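Long-range contacts in FMN reductase [NAD(P)H] (Bacillus subtilis, PDB 1ZCH), which uses NADH or NADPH to reduce flavin mononucleotide, and also reduces nitroaromatic compounds, quinones, chromates and azo dyes: residues 32-37 and 119-124; 58-63 and 143-148; 137-142 and 234-239. All blocks are in the same frame, centred on the assembly; numbering follows the deposited sequence. Where two conformers were deposited one is given.

Contact 1 (32-37 and 119-124); sequences EAVQSA and GTATAA
Val34 and Thr120 mark the closest CA approach between helices 32-36 and 119-124, with CA atoms 5.7 Å apart; the two run roughly antiparallel at 144°, and their axes come within 8.4 Å. Such closeness is possible because small residues fill the interface. Thr120 points at the other segment and touches it with both branches. Its methyl CG2, anti to the backbone N, lies against the backbone of the partner helix, 3.4 Å from Ala33 O. Its hydroxyl sits beside its own backbone N (chi1 -58°), where OG1 is 3.7 Å from CB of Ala37, just past the helix end, and is hydrogen-bonded to Ile116 O one turn earlier in its own helix. One turn further on, the methyls of Ala33 and Ala124 meet at 3.8 Å between their CB atoms. Alongside, Val34 turns CG2 onto Ala121, with 3.6 Å between Val34 CG2 and Ala121 CB. The second subunit of the homodimer covers the alanine pair: its Leu8 packs on Ala33 and its Ile5 on Ala124. Arg175 of that subunit, a residue of the FMN pocket, donates hydrogen bonds from NE to Gln35 O and from NH2 to Ala37 O. No hydrogen bond crosses between the two helices themselves. They are held by methyl packing, and the one hydroxyl at the interface has its polar needs met within its own helix.

Contact 2 (58-63 and 143-148); sequences KKISEL and QELIEL
Leu63 and Leu148 project from facing helices into the shared space between them and carry about half of the buried surface. The fork of Leu63 rests on Glu144: Leu63 CD2 is 3.6 Å from Glu144 CB, and Leu63 CD1 lies 3.9 Å from Leu145 N, so the leucine reaches the backbone of the partner helix. The aliphatic part of Glu144 does the touching, its chain bending at chi2. Leu148 answers from the other direction. Its CG, anti to the backbone N (chi1 179°), is carried out toward helix 58-63, and the side chain crosses those of Lys59 and Ile60 at about a right angle. Leu148 CD1 meets Lys59 CD at 4.0 Å, and Leu148 CD2 is as far, 4.0 Å, from Lys59 CB. The same methyl, Leu148 CD2, lies 4.1 Å from Ile60 CG1. On the inner side Ile60 CG1 also meets Leu145 CD1 at 4.1 Å, the two side chains crossing obliquely.

The helices that carry these side chains, 58-63 and 143-148, run antiparallel at 164°, their axes 10.4 Å apart, a separation that leaves room for the leucines. The sheet lies beneath: Ile60 packs on Phe76 and Leu145 on Leu78, both of strand 75-82, and Leu145 also touches Pro157 of strand 155-164. The end of helix 58-63 is tied by a hydrogen bond from Asn141 ND2 to Leu63 O, and Ser61 OG bonds to the backbone O of Gln67, a residue that binds FMN. The contact is apolar packing, buried where Ile60 and Leu145 face the sheet and bordered by the methylenes of Lys59 and Glu144 on the exposed side; with no hydrogen bond between the segments, fit of the side chains rather than polar bonding holds the pair.

Contact 3 (137-142 and 234-239); sequences AVRGNP and PHIREM
The imidazole of His235 presents its edge to Arg139, and NE2 donates a hydrogen bond of 2.8 Å to Arg139 O. The bond is nearly straight (161° at the hydrogen) and lies close to both planes: NE2 is in the plane of the carbonyl, and the oxygen is only 11° out of the ring plane. Chi1 of 58° sets CG of the histidine between backbone N and carbonyl carbon, the crowded position, and from there the ring points NE2 at the loop 137-142. Pro142 and His235 meet tip to tip, Pro142 CG being 3.7 Å from His235 CD2. From the next turn Met239 comes at the proline at a slant, its SD 3.4 Å from Pro142 CB. An alanine in place of His235 would probably leave Arg139 O without this donor and open a gap beside the proline ring. The guanidinium of Arg139 leads elsewhere, to a salt bridge from NH2 to Glu105 of the second subunit. The contact joins the start of helix 236-242 to the loop after strand 131-135 and to the first residue of helix 142-148; in that loop Ala137 touches FMN and Val138 packs against strand 75-82.

In the fold
Following the chain from the N terminus, helix 24-36 is the first part to enter a contact, and contact 1 closes a long loop when it meets helix 104-127. Contact 2 opens inside that loop, at helix 54-63, and closes beyond it at helix 142-148, so contacts 1 and 2 cross along the chain. Contact 3 opens after contact 1 has closed but before contact 2 does; it therefore follows contact 1 in series and crosses contact 2, bringing the C-terminal helix 236-242 onto the loop before helix 142-148. Contacts 2 and 3 adjoin, with centres 12 Å apart, whereas the centre of contact 1 lies about 25 Å from either. Contacts 1 and 3 both reach the second subunit.

Contact 1 (32-37 and 119-124)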
ATOM      1  N   GLU A  32       2.939 -14.326   7.735  1.00 12.13           N
ATOM      2  CA  GLU A  32       4.396 -14.248   7.790  1.00 12.23           C
ATOM      3  C   GLU A  32       4.891 -13.411   6.621  1.00 11.32           C
ATOM      4  O   GLU A  32       5.825 -12.625   6.758  1.00  8.98           O
ATOM      5  CB  GLU A  32       5.009 -15.650   7.689  0.50 14.93           C
ATOM      6  CG  GLU A  32       4.756 -16.555   8.883  0.50 18.75           C
ATOM      7  CD  GLU A  32       5.247 -17.974   8.643  0.50 22.90           C
ATOM      8  OE1 GLU A  32       6.408 -18.136   8.211  0.50 25.34           O
ATOM      9  OE2 GLU A  32       4.474 -18.927   8.886  0.50 23.17           O
ATOM     10  N   ALA A  33       4.263 -13.591   5.464  1.00 10.26           N
ATOM     11  CA  ALA A  33       4.644 -12.840   4.275  1.00 10.25           C
ATOM     12  C   ALA A  33       4.398 -11.352   4.526  1.00 10.68           C
ATOM     13  O   ALA A  33       5.243 -10.512   4.212  1.00 11.15           O
ATOM     14  CB  ALA A  33       3.836 -13.315   3.078  1.00 10.58           C
ATOM     15  N   VAL A  34       3.240 -11.041   5.102  1.00  9.32           N
ATOM     16  CA  VAL A  34       2.879  -9.659   5.410  1.00  8.63           C
ATOM     17  C   VAL A  34       3.907  -9.033   6.354  1.00  8.44           C
ATOM     18  O   VAL A  34       4.437  -7.955   6.090  1.00  8.62           O
ATOM     19  CB  VAL A  34       1.484  -9.582   6.076  1.00  7.91           C
ATOM     20  CG1 VAL A  34       1.245  -8.187   6.639  1.00 10.07           C
ATOM     21  CG2 VAL A  34       0.398  -9.908   5.056  1.00  8.56           C
ATOM     22  N   GLN A  35       4.185  -9.709   7.460  1.00  8.21           N
ATOM     23  CA  GLN A  35       5.146  -9.188   8.422  1.00 10.68           C
ATOM     24  C   GLN A  35       6.545  -9.010   7.843  1.00 11.36           C
ATOM     25  O   GLN A  35       7.262  -8.087   8.223  1.00 11.19           O
ATOM     26  CB  GLN A  35       5.219 -10.098   9.650  1.00 12.05           C
ATOM     27  CG  GLN A  35       4.011  -9.987  10.566  1.00 11.65           C
ATOM     28  CD  GLN A  35       4.322 -10.472  11.967  1.00 13.92           C
ATOM     29  OE1 GLN A  35       4.304 -11.670  12.244  1.00 15.19           O
ATOM     30  NE2 GLN A  35       4.637  -9.538  12.855  1.00 12.37           N
ATOM     31  N   SER A  36       6.923  -9.889   6.920  1.00  9.97           N
ATOM     32  CA  SER A  36       8.251  -9.843   6.312  1.00 10.78           C
ATOM     33  C   SER A  36       8.463  -8.704   5.315  1.00 10.45           C
ATOM     34  O   SER A  36       9.599  -8.394   4.960  1.00  9.96           O
ATOM     35  CB  SER A  36       8.553 -11.179   5.630  1.00 12.06           C
ATOM     36  OG  SER A  36       8.554 -12.241   6.572  1.00 13.70           O
ATOM     37  N   ALA A  37       7.377  -8.088   4.867  1.00  8.63           N
ATOM     38  CA  ALA A  37       7.468  -6.988   3.913  1.00  9.40           C
ATOM     39  C   ALA A  37       8.029  -5.733   4.578  1.00  8.77           C
ATOM     40  O   ALA A  37       8.029  -5.608   5.802  1.00  8.40           O
ATOM     41  CB  ALA A  37       6.089  -6.695   3.317  1.00  8.33           C
ATOM     42  N   GLY A 119      -1.223  -5.787  -0.452  1.00  8.84           N
ATOM     43  CA  GLY A 119      -0.683  -6.307  -1.697  1.00  9.84           C
ATOM     44  C   GLY A 119       0.128  -7.574  -1.475  1.00  9.53           C
ATOM     45  O   GLY A 119       0.073  -8.510  -2.277  1.00 10.75           O
ATOM     46  N   THR A 120       0.880  -7.603  -0.379  1.00  9.54           N
ATOM     47  CA  THR A 120       1.702  -8.757  -0.047  1.00  9.74           C
ATOM     48  C   THR A 120       0.829  -9.950   0.335  1.00 10.10           C
ATOM     49  O   THR A 120       1.108 -11.080  -0.064  1.00  9.79           O
ATOM     50  CB  THR A 120       2.670  -8.431   1.110  1.00  9.06           C
ATOM     51  OG1 THR A 120       3.499  -7.322   0.735  1.00  9.53           O
ATOM     52  CG2 THR A 120       3.558  -9.627   1.421  1.00 10.61           C
ATOM     53  N   ALA A 121      -0.232  -9.694   1.099  1.00  8.87           N
ATOM     54  CA  ALA A 121      -1.147 -10.757   1.518  1.00  9.29           C
ATOM     55  C   ALA A 121      -1.857 -11.332   0.303  1.00 11.34           C
ATOM     56  O   ALA A 121      -2.055 -12.547   0.197  1.00 10.57           O
ATOM     57  CB  ALA A 121      -2.175 -10.214   2.510  1.00  9.71           C
ATOM     58  N   THR A 122      -2.251 -10.450  -0.613  1.00 10.54           N
ATOM     59  CA  THR A 122      -2.927 -10.878  -1.829  1.00 11.71           C
ATOM     60  C   THR A 122      -2.014 -11.815  -2.612  1.00 11.41           C
ATOM     61  O   THR A 122      -2.429 -12.889  -3.040  1.00 10.07           O
ATOM     62  CB  THR A 122      -3.292  -9.663  -2.711  1.00 14.17           C
ATOM     63  OG1 THR A 122      -4.285  -8.877  -2.041  1.00 13.52           O
ATOM     64  CG2 THR A 122      -3.838 -10.120  -4.063  1.00 16.15           C
ATOM     65  N   ALA A 123      -0.766 -11.403  -2.791  1.00 11.15           N
ATOM     66  CA  ALA A 123       0.204 -12.206  -3.526  1.00 11.31           C
ATOM     67  C   ALA A 123       0.415 -13.571  -2.869  1.00 11.48           C
ATOM     68  O   ALA A 123       0.428 -14.606  -3.540  1.00 11.31           O
ATOM     69  CB  ALA A 123       1.527 -11.461  -3.616  1.00  9.95           C
ATOM     70  N   ALA A 124       0.574 -13.570  -1.551  1.00 10.92           N
ATOM     71  CA  ALA A 124       0.792 -14.807  -0.807  1.00 10.80           C
ATOM     72  C   ALA A 124      -0.396 -15.763  -0.896  1.00 12.12           C
ATOM     73  O   ALA A 124      -0.239 -16.942  -1.233  1.00 12.30           O
ATOM     74  CB  ALA A 124       1.086 -14.485   0.663  1.00 10.84           C
TER

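Contact 2 (58-63 and 143-148)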
ATOM      1  N   LYS A  58     -20.598 -11.589   9.334  1.00 19.62           N
ATOM      2  CA  LYS A  58     -21.852 -11.195   8.703  1.00 20.89           C
ATOM      3  C   LYS A  58     -22.109  -9.714   8.983  1.00 20.64           C
ATOM      4  O   LYS A  58     -22.531  -8.969   8.099  1.00 20.62           O
ATOM      5  CB  LYS A  58     -23.007 -12.048   9.244  1.00 23.52           C
ATOM      6  CG  LYS A  58     -24.362 -11.761   8.617  1.00 29.68           C
ATOM      7  CD  LYS A  58     -25.440 -12.673   9.206  1.00 33.74           C
ATOM      8  CE  LYS A  58     -26.814 -12.393   8.604  1.00 36.24           C
ATOM      9  NZ  LYS A  58     -27.887 -13.229   9.227  1.00 36.00           N
ATOM     10  N   LYS A  59     -21.837  -9.287  10.214  1.00 20.50           N
ATOM     11  CA  LYS A  59     -22.038  -7.891  10.584  1.00 19.92           C
ATOM     12  C   LYS A  59     -21.107  -7.000   9.764  1.00 19.39           C
ATOM     13  O   LYS A  59     -21.497  -5.925   9.316  1.00 18.64           O
ATOM     14  CB  LYS A  59     -21.752  -7.690  12.074  0.50 20.21           C
ATOM     15  CG  LYS A  59     -22.658  -8.478  13.005  0.50 20.78           C
ATOM     16  CD  LYS A  59     -22.264  -8.258  14.457  0.50 21.65           C
ATOM     17  CE  LYS A  59     -23.155  -9.046  15.398  0.50 22.83           C
ATOM     18  NZ  LYS A  59     -24.582  -8.647  15.264  0.50 24.10           N
ATOM     19  N   ILE A  60     -19.870  -7.450   9.580  1.00 18.41           N
ATOM     20  CA  ILE A  60     -18.900  -6.690   8.801  1.00 17.07           C
ATOM     21  C   ILE A  60     -19.419  -6.516   7.378  1.00 18.37           C
ATOM     22  O   ILE A  60     -19.341  -5.428   6.802  1.00 17.16           O
ATOM     23  CB  ILE A  60     -17.530  -7.411   8.756  1.00 16.72           C
ATOM     24  CG1 ILE A  60     -16.893  -7.399  10.148  1.00 17.25           C
ATOM     25  CG2 ILE A  60     -16.617  -6.736   7.739  1.00 17.06           C
ATOM     26  CD1 ILE A  60     -15.548  -8.113  10.228  1.00 14.55           C
ATOM     27  N   SER A  61     -19.951  -7.597   6.818  1.00 18.54           N
ATOM     28  CA  SER A  61     -20.488  -7.570   5.464  1.00 20.49           C
ATOM     29  C   SER A  61     -21.579  -6.510   5.322  1.00 20.52           C
ATOM     30  O   SER A  61     -21.633  -5.788   4.322  1.00 19.60           O
ATOM     31  CB  SER A  61     -21.058  -8.941   5.104  1.00 21.21           C
ATOM     32  OG  SER A  61     -21.632  -8.922   3.811  1.00 25.24           O
ATOM     33  N   GLU A  62     -22.446  -6.423   6.326  1.00 21.25           N
ATOM     34  CA  GLU A  62     -23.538  -5.458   6.310  1.00 22.67           C
ATOM     35  C   GLU A  62     -23.008  -4.030   6.379  1.00 22.00           C
ATOM     36  O   GLU A  62     -23.512  -3.135   5.700  1.00 23.39           O
ATOM     37  CB  GLU A  62     -24.490  -5.724   7.481  1.00 26.47           C
ATOM     38  CG  GLU A  62     -24.961  -7.172   7.556  1.00 31.68           C
ATOM     39  CD  GLU A  62     -26.029  -7.397   8.610  1.00 35.61           C
ATOM     40  OE1 GLU A  62     -25.831  -6.971   9.770  1.00 37.77           O
ATOM     41  OE2 GLU A  62     -27.066  -8.014   8.275  1.00 38.55           O
ATOM     42  N   LEU A  63     -21.987  -3.821   7.201  1.00 21.01           N
ATOM     43  CA  LEU A  63     -21.388  -2.501   7.351  1.00 20.41           C
ATOM     44  C   LEU A  63     -20.637  -2.101   6.077  1.00 21.58           C
ATOM     45  O   LEU A  63     -20.434  -0.913   5.814  1.00 22.75           O
ATOM     46  CB  LEU A  63     -20.429  -2.495   8.543  1.00 19.38           C
ATOM     47  CG  LEU A  63     -21.060  -2.676   9.931  1.00 19.45           C
ATOM     48  CD1 LEU A  63     -19.973  -2.771  10.993  1.00 17.92           C
ATOM     49  CD2 LEU A  63     -21.984  -1.506  10.224  1.00 20.11           C
ATOM     50  N   GLN A 143     -17.037   3.989  12.186  1.00 20.65           N
ATOM     51  CA  GLN A 143     -17.313   4.025  13.619  1.00 23.13           C
ATOM     52  C   GLN A 143     -17.882   2.702  14.130  1.00 21.95           C
ATOM     53  O   GLN A 143     -17.428   2.179  15.150  1.00 21.81           O
ATOM     54  CB  GLN A 143     -18.272   5.167  13.957  1.00 25.92           C
ATOM     55  CG  GLN A 143     -18.490   5.332  15.454  1.00 32.77           C
ATOM     56  CD  GLN A 143     -17.180   5.377  16.224  1.00 36.12           C
ATOM     57  OE1 GLN A 143     -16.334   6.237  15.980  1.00 39.40           O
ATOM     58  NE2 GLN A 143     -17.005   4.444  17.153  1.00 37.60           N
ATOM     59  N   GLU A 144     -18.878   2.167  13.430  1.00 20.45           N
ATOM     60  CA  GLU A 144     -19.490   0.898  13.820  1.00 20.55           C
ATOM     61  C   GLU A 144     -18.453  -0.222  13.806  1.00 18.83           C
ATOM     62  O   GLU A 144     -18.421  -1.069  14.701  1.00 17.51           O
ATOM     63  CB  GLU A 144     -20.620   0.514  12.857  1.00 23.74           C
ATOM     64  CG  GLU A 144     -21.852   1.413  12.869  1.00 30.31           C
ATOM     65  CD  GLU A 144     -21.582   2.813  12.351  1.00 34.13           C
ATOM     66  OE1 GLU A 144     -20.656   2.985  11.526  1.00 33.85           O
ATOM     67  OE2 GLU A 144     -22.312   3.743  12.761  1.00 37.76           O
ATOM     68  N   LEU A 145     -17.618  -0.228  12.771  1.00 16.23           N
ATOM     69  CA  LEU A 145     -16.591  -1.251  12.622  1.00 15.19           C
ATOM     70  C   LEU A 145     -15.547  -1.115  13.725  1.00 15.11           C
ATOM     71  O   LEU A 145     -15.086  -2.110  14.283  1.00 14.89           O
ATOM     72  CB  LEU A 145     -15.925  -1.129  11.247  1.00 15.30           C
ATOM     73  CG  LEU A 145     -14.926  -2.224  10.857  1.00 16.90           C
ATOM     74  CD1 LEU A 145     -15.621  -3.583  10.829  1.00 17.09           C
ATOM     75  CD2 LEU A 145     -14.334  -1.905   9.490  1.00 17.35           C
ATOM     76  N   ILE A 146     -15.182   0.125  14.031  1.00 15.01           N
ATOM     77  CA  ILE A 146     -14.204   0.415  15.075  1.00 15.77           C
ATOM     78  C   ILE A 146     -14.698  -0.133  16.414  1.00 17.78           C
ATOM     79  O   ILE A 146     -13.939  -0.743  17.168  1.00 17.32           O
ATOM     80  CB  ILE A 146     -13.972   1.940  15.186  1.00 15.89           C
ATOM     81  CG1 ILE A 146     -13.075   2.407  14.033  1.00 14.75           C
ATOM     82  CG2 ILE A 146     -13.373   2.294  16.537  1.00 15.78           C
ATOM     83  CD1 ILE A 146     -13.028   3.907  13.854  1.00 15.57           C
ATOM     84  N   GLU A 147     -15.981   0.076  16.694  1.00 18.64           N
ATOM     85  CA  GLU A 147     -16.582  -0.395  17.937  1.00 19.76           C
ATOM     86  C   GLU A 147     -16.698  -1.914  17.965  1.00 18.77           C
ATOM     87  O   GLU A 147     -16.410  -2.550  18.980  1.00 17.74           O
ATOM     88  CB  GLU A 147     -17.965   0.231  18.124  0.50 21.06           C
ATOM     89  CG  GLU A 147     -17.913   1.740  18.236  0.50 23.05           C
ATOM     90  CD  GLU A 147     -17.040   2.195  19.390  0.50 25.28           C
ATOM     91  OE1 GLU A 147     -16.412   3.269  19.282  0.50 26.23           O
ATOM     92  OE2 GLU A 147     -16.988   1.477  20.411  0.50 27.44           O
ATOM     93  N   LEU A 148     -17.118  -2.490  16.844  1.00 16.57           N
ATOM     94  CA  LEU A 148     -17.289  -3.933  16.743  1.00 16.83           C
ATOM     95  C   LEU A 148     -15.999  -4.708  16.985  1.00 16.29           C
ATOM     96  O   LEU A 148     -15.992  -5.718  17.689  1.00 16.80           O
ATOM     97  CB  LEU A 148     -17.843  -4.299  15.361  1.00 17.63           C
ATOM     98  CG  LEU A 148     -18.062  -5.788  15.077  1.00 19.01           C
ATOM     99  CD1 LEU A 148     -19.151  -6.340  15.995  1.00 19.63           C
ATOM    100  CD2 LEU A 148     -18.455  -5.976  13.620  1.00 19.32           C
TER

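Contact 3 (137-142 and 234-239)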
ATOM      1  N   ALA A 137     -14.829  -0.794   1.126  1.00 11.63           N
ATOM      2  CA  ALA A 137     -16.082  -0.340   1.722  1.00 11.04           C
ATOM      3  C   ALA A 137     -16.080  -0.342   3.250  1.00 13.00           C
ATOM      4  O   ALA A 137     -17.036   0.125   3.869  1.00 12.59           O
ATOM      5  CB  ALA A 137     -17.241  -1.184   1.201  1.00 13.29           C
ATOM      6  N   VAL A 138     -15.023  -0.870   3.863  1.00 12.73           N
ATOM      7  CA  VAL A 138     -14.949  -0.865   5.319  1.00 12.70           C
ATOM      8  C   VAL A 138     -14.870   0.583   5.800  1.00 13.65           C
ATOM      9  O   VAL A 138     -15.142   0.876   6.964  1.00 14.01           O
ATOM     10  CB  VAL A 138     -13.714  -1.636   5.849  1.00 12.83           C
ATOM     11  CG1 VAL A 138     -13.841  -3.111   5.505  1.00 11.14           C
ATOM     12  CG2 VAL A 138     -12.427  -1.049   5.266  1.00 11.10           C
ATOM     13  N   ARG A 139     -14.497   1.489   4.898  1.00 12.70           N
ATOM     14  CA  ARG A 139     -14.398   2.896   5.255  1.00 13.40           C
ATOM     15  C   ARG A 139     -15.754   3.608   5.176  1.00 14.73           C
ATOM     16  O   ARG A 139     -15.845   4.802   5.455  1.00 16.06           O
ATOM     17  CB  ARG A 139     -13.380   3.611   4.354  1.00 12.35           C
ATOM     18  CG  ARG A 139     -11.960   3.053   4.455  1.00 12.59           C
ATOM     19  CD  ARG A 139     -10.913   4.108   4.098  1.00 11.10           C
ATOM     20  NE  ARG A 139     -10.907   4.476   2.683  1.00 12.39           N
ATOM     21  CZ  ARG A 139     -10.168   3.879   1.750  1.00 16.72           C
ATOM     22  NH1 ARG A 139      -9.367   2.871   2.077  1.00 16.28           N
ATOM     23  NH2 ARG A 139     -10.211   4.303   0.492  1.00 14.77           N
ATOM     24  N   GLY A 140     -16.799   2.866   4.811  1.00 16.06           N
ATOM     25  CA  GLY A 140     -18.133   3.442   4.695  1.00 16.74           C
ATOM     26  C   GLY A 140     -18.826   3.679   6.027  1.00 17.55           C
ATOM     27  O   GLY A 140     -19.519   4.679   6.202  1.00 17.90           O
ATOM     28  N   ASN A 141     -18.646   2.752   6.963  1.00 17.62           N
ATOM     29  CA  ASN A 141     -19.228   2.857   8.303  1.00 18.14           C
ATOM     30  C   ASN A 141     -18.123   2.518   9.301  1.00 18.23           C
ATOM     31  O   ASN A 141     -18.226   1.551  10.058  1.00 18.96           O
ATOM     32  CB  ASN A 141     -20.391   1.869   8.463  1.00 19.79           C
ATOM     33  CG  ASN A 141     -21.602   2.252   7.635  1.00 20.17           C
ATOM     34  OD1 ASN A 141     -22.245   3.272   7.887  1.00 20.44           O
ATOM     35  ND2 ASN A 141     -21.917   1.437   6.635  1.00 20.17           N
ATOM     36  N   PRO A 142     -17.050   3.322   9.314  1.00 17.99           N
ATOM     37  CA  PRO A 142     -15.899   3.130  10.200  1.00 18.35           C
ATOM     38  C   PRO A 142     -16.163   3.114  11.703  1.00 19.50           C
ATOM     39  O   PRO A 142     -15.575   2.310  12.424  1.00 18.55           O
ATOM     40  CB  PRO A 142     -14.950   4.254   9.779  1.00 18.81           C
ATOM     41  CG  PRO A 142     -15.884   5.332   9.329  1.00 18.78           C
ATOM     42  CD  PRO A 142     -16.901   4.562   8.528  1.00 19.36           C
ATOM     43  N   PRO A 234     -17.584  11.440   2.656  1.00 13.32           N
ATOM     44  CA  PRO A 234     -17.215  12.765   3.165  1.00 14.39           C
ATOM     45  C   PRO A 234     -16.896  12.809   4.657  1.00 13.29           C
ATOM     46  O   PRO A 234     -16.591  13.870   5.205  1.00 15.49           O
ATOM     47  CB  PRO A 234     -18.438  13.604   2.814  1.00 15.15           C
ATOM     48  CG  PRO A 234     -19.556  12.638   3.067  1.00 14.44           C
ATOM     49  CD  PRO A 234     -19.040  11.351   2.431  1.00 14.84           C
ATOM     50  N   HIS A 235     -16.949  11.648   5.300  1.00 13.65           N
ATOM     51  CA  HIS A 235     -16.703  11.527   6.734  1.00 13.89           C
ATOM     52  C   HIS A 235     -15.303  11.032   7.101  1.00 13.78           C
ATOM     53  O   HIS A 235     -15.047  10.719   8.265  1.00 12.70           O
ATOM     54  CB  HIS A 235     -17.711  10.550   7.330  1.00 15.23           C
ATOM     55  CG  HIS A 235     -17.660   9.195   6.694  1.00 16.60           C
ATOM     56  ND1 HIS A 235     -18.321   8.901   5.521  1.00 18.27           N
ATOM     57  CD2 HIS A 235     -16.956   8.084   7.019  1.00 18.35           C
ATOM     58  CE1 HIS A 235     -18.024   7.669   5.149  1.00 18.74           C
ATOM     59  NE2 HIS A 235     -17.197   7.151   6.040  1.00 18.84           N
ATOM     60  N   ILE A 236     -14.398  10.953   6.132  1.00 12.20           N
ATOM     61  CA  ILE A 236     -13.059  10.452   6.424  1.00 12.57           C
ATOM     62  C   ILE A 236     -12.267  11.290   7.422  1.00 13.68           C
ATOM     63  O   ILE A 236     -11.691  10.747   8.367  1.00 14.21           O
ATOM     64  CB  ILE A 236     -12.223  10.280   5.132  1.00 11.67           C
ATOM     65  CG1 ILE A 236     -12.875   9.225   4.235  1.00  9.36           C
ATOM     66  CG2 ILE A 236     -10.793   9.852   5.479  1.00 11.72           C
ATOM     67  CD1 ILE A 236     -13.053   7.866   4.908  1.00 11.54           C
ATOM     68  N   ARG A 237     -12.224  12.604   7.223  1.00 13.22           N
ATOM     69  CA  ARG A 237     -11.483  13.452   8.146  1.00 15.60           C
ATOM     70  C   ARG A 237     -12.027  13.269   9.561  1.00 16.12           C
ATOM     71  O   ARG A 237     -11.266  13.192  10.527  1.00 15.91           O
ATOM     72  CB  ARG A 237     -11.592  14.926   7.748  1.00 14.92           C
ATOM     73  CG  ARG A 237     -10.894  15.845   8.738  1.00 17.82           C
ATOM     74  CD  ARG A 237     -11.033  17.305   8.366  1.00 20.80           C
ATOM     75  NE  ARG A 237     -10.303  18.157   9.303  1.00 23.54           N
ATOM     76  CZ  ARG A 237     -10.166  19.470   9.169  1.00 25.92           C
ATOM     77  NH1 ARG A 237     -10.712  20.093   8.133  1.00 25.76           N
ATOM     78  NH2 ARG A 237      -9.473  20.162  10.065  1.00 26.95           N
ATOM     79  N   GLU A 238     -13.349  13.205   9.674  1.00 16.56           N
ATOM     80  CA  GLU A 238     -13.995  13.021  10.969  1.00 20.08           C
ATOM     81  C   GLU A 238     -13.542  11.717  11.628  1.00 18.84           C
ATOM     82  O   GLU A 238     -13.217  11.702  12.814  1.00 18.98           O
ATOM     83  CB  GLU A 238     -15.516  13.021  10.801  1.00 24.13           C
ATOM     84  CG  GLU A 238     -16.280  12.749  12.086  1.00 31.02           C
ATOM     85  CD  GLU A 238     -17.770  12.984  11.934  1.00 36.83           C
ATOM     86  OE1 GLU A 238     -18.375  12.403  11.007  1.00 39.48           O
ATOM     87  OE2 GLU A 238     -18.336  13.749  12.744  1.00 40.22           O
ATOM     88  N   MET A 239     -13.527  10.629  10.858  1.00 18.38           N
ATOM     89  CA  MET A 239     -13.094   9.323  11.366  1.00 18.10           C
ATOM     90  C   MET A 239     -11.676   9.426  11.902  1.00 16.21           C
ATOM     91  O   MET A 239     -11.384   9.007  13.024  1.00 16.43           O
ATOM     92  CB  MET A 239     -13.108   8.262  10.254  1.00 20.19           C
ATOM     93  CG  MET A 239     -12.304   6.994  10.612  1.00 21.41           C
ATOM     94  SD  MET A 239     -11.968   5.850   9.234  1.00 25.52           S
ATOM     95  CE  MET A 239     -10.509   6.598   8.521  1.00 21.78           C
TER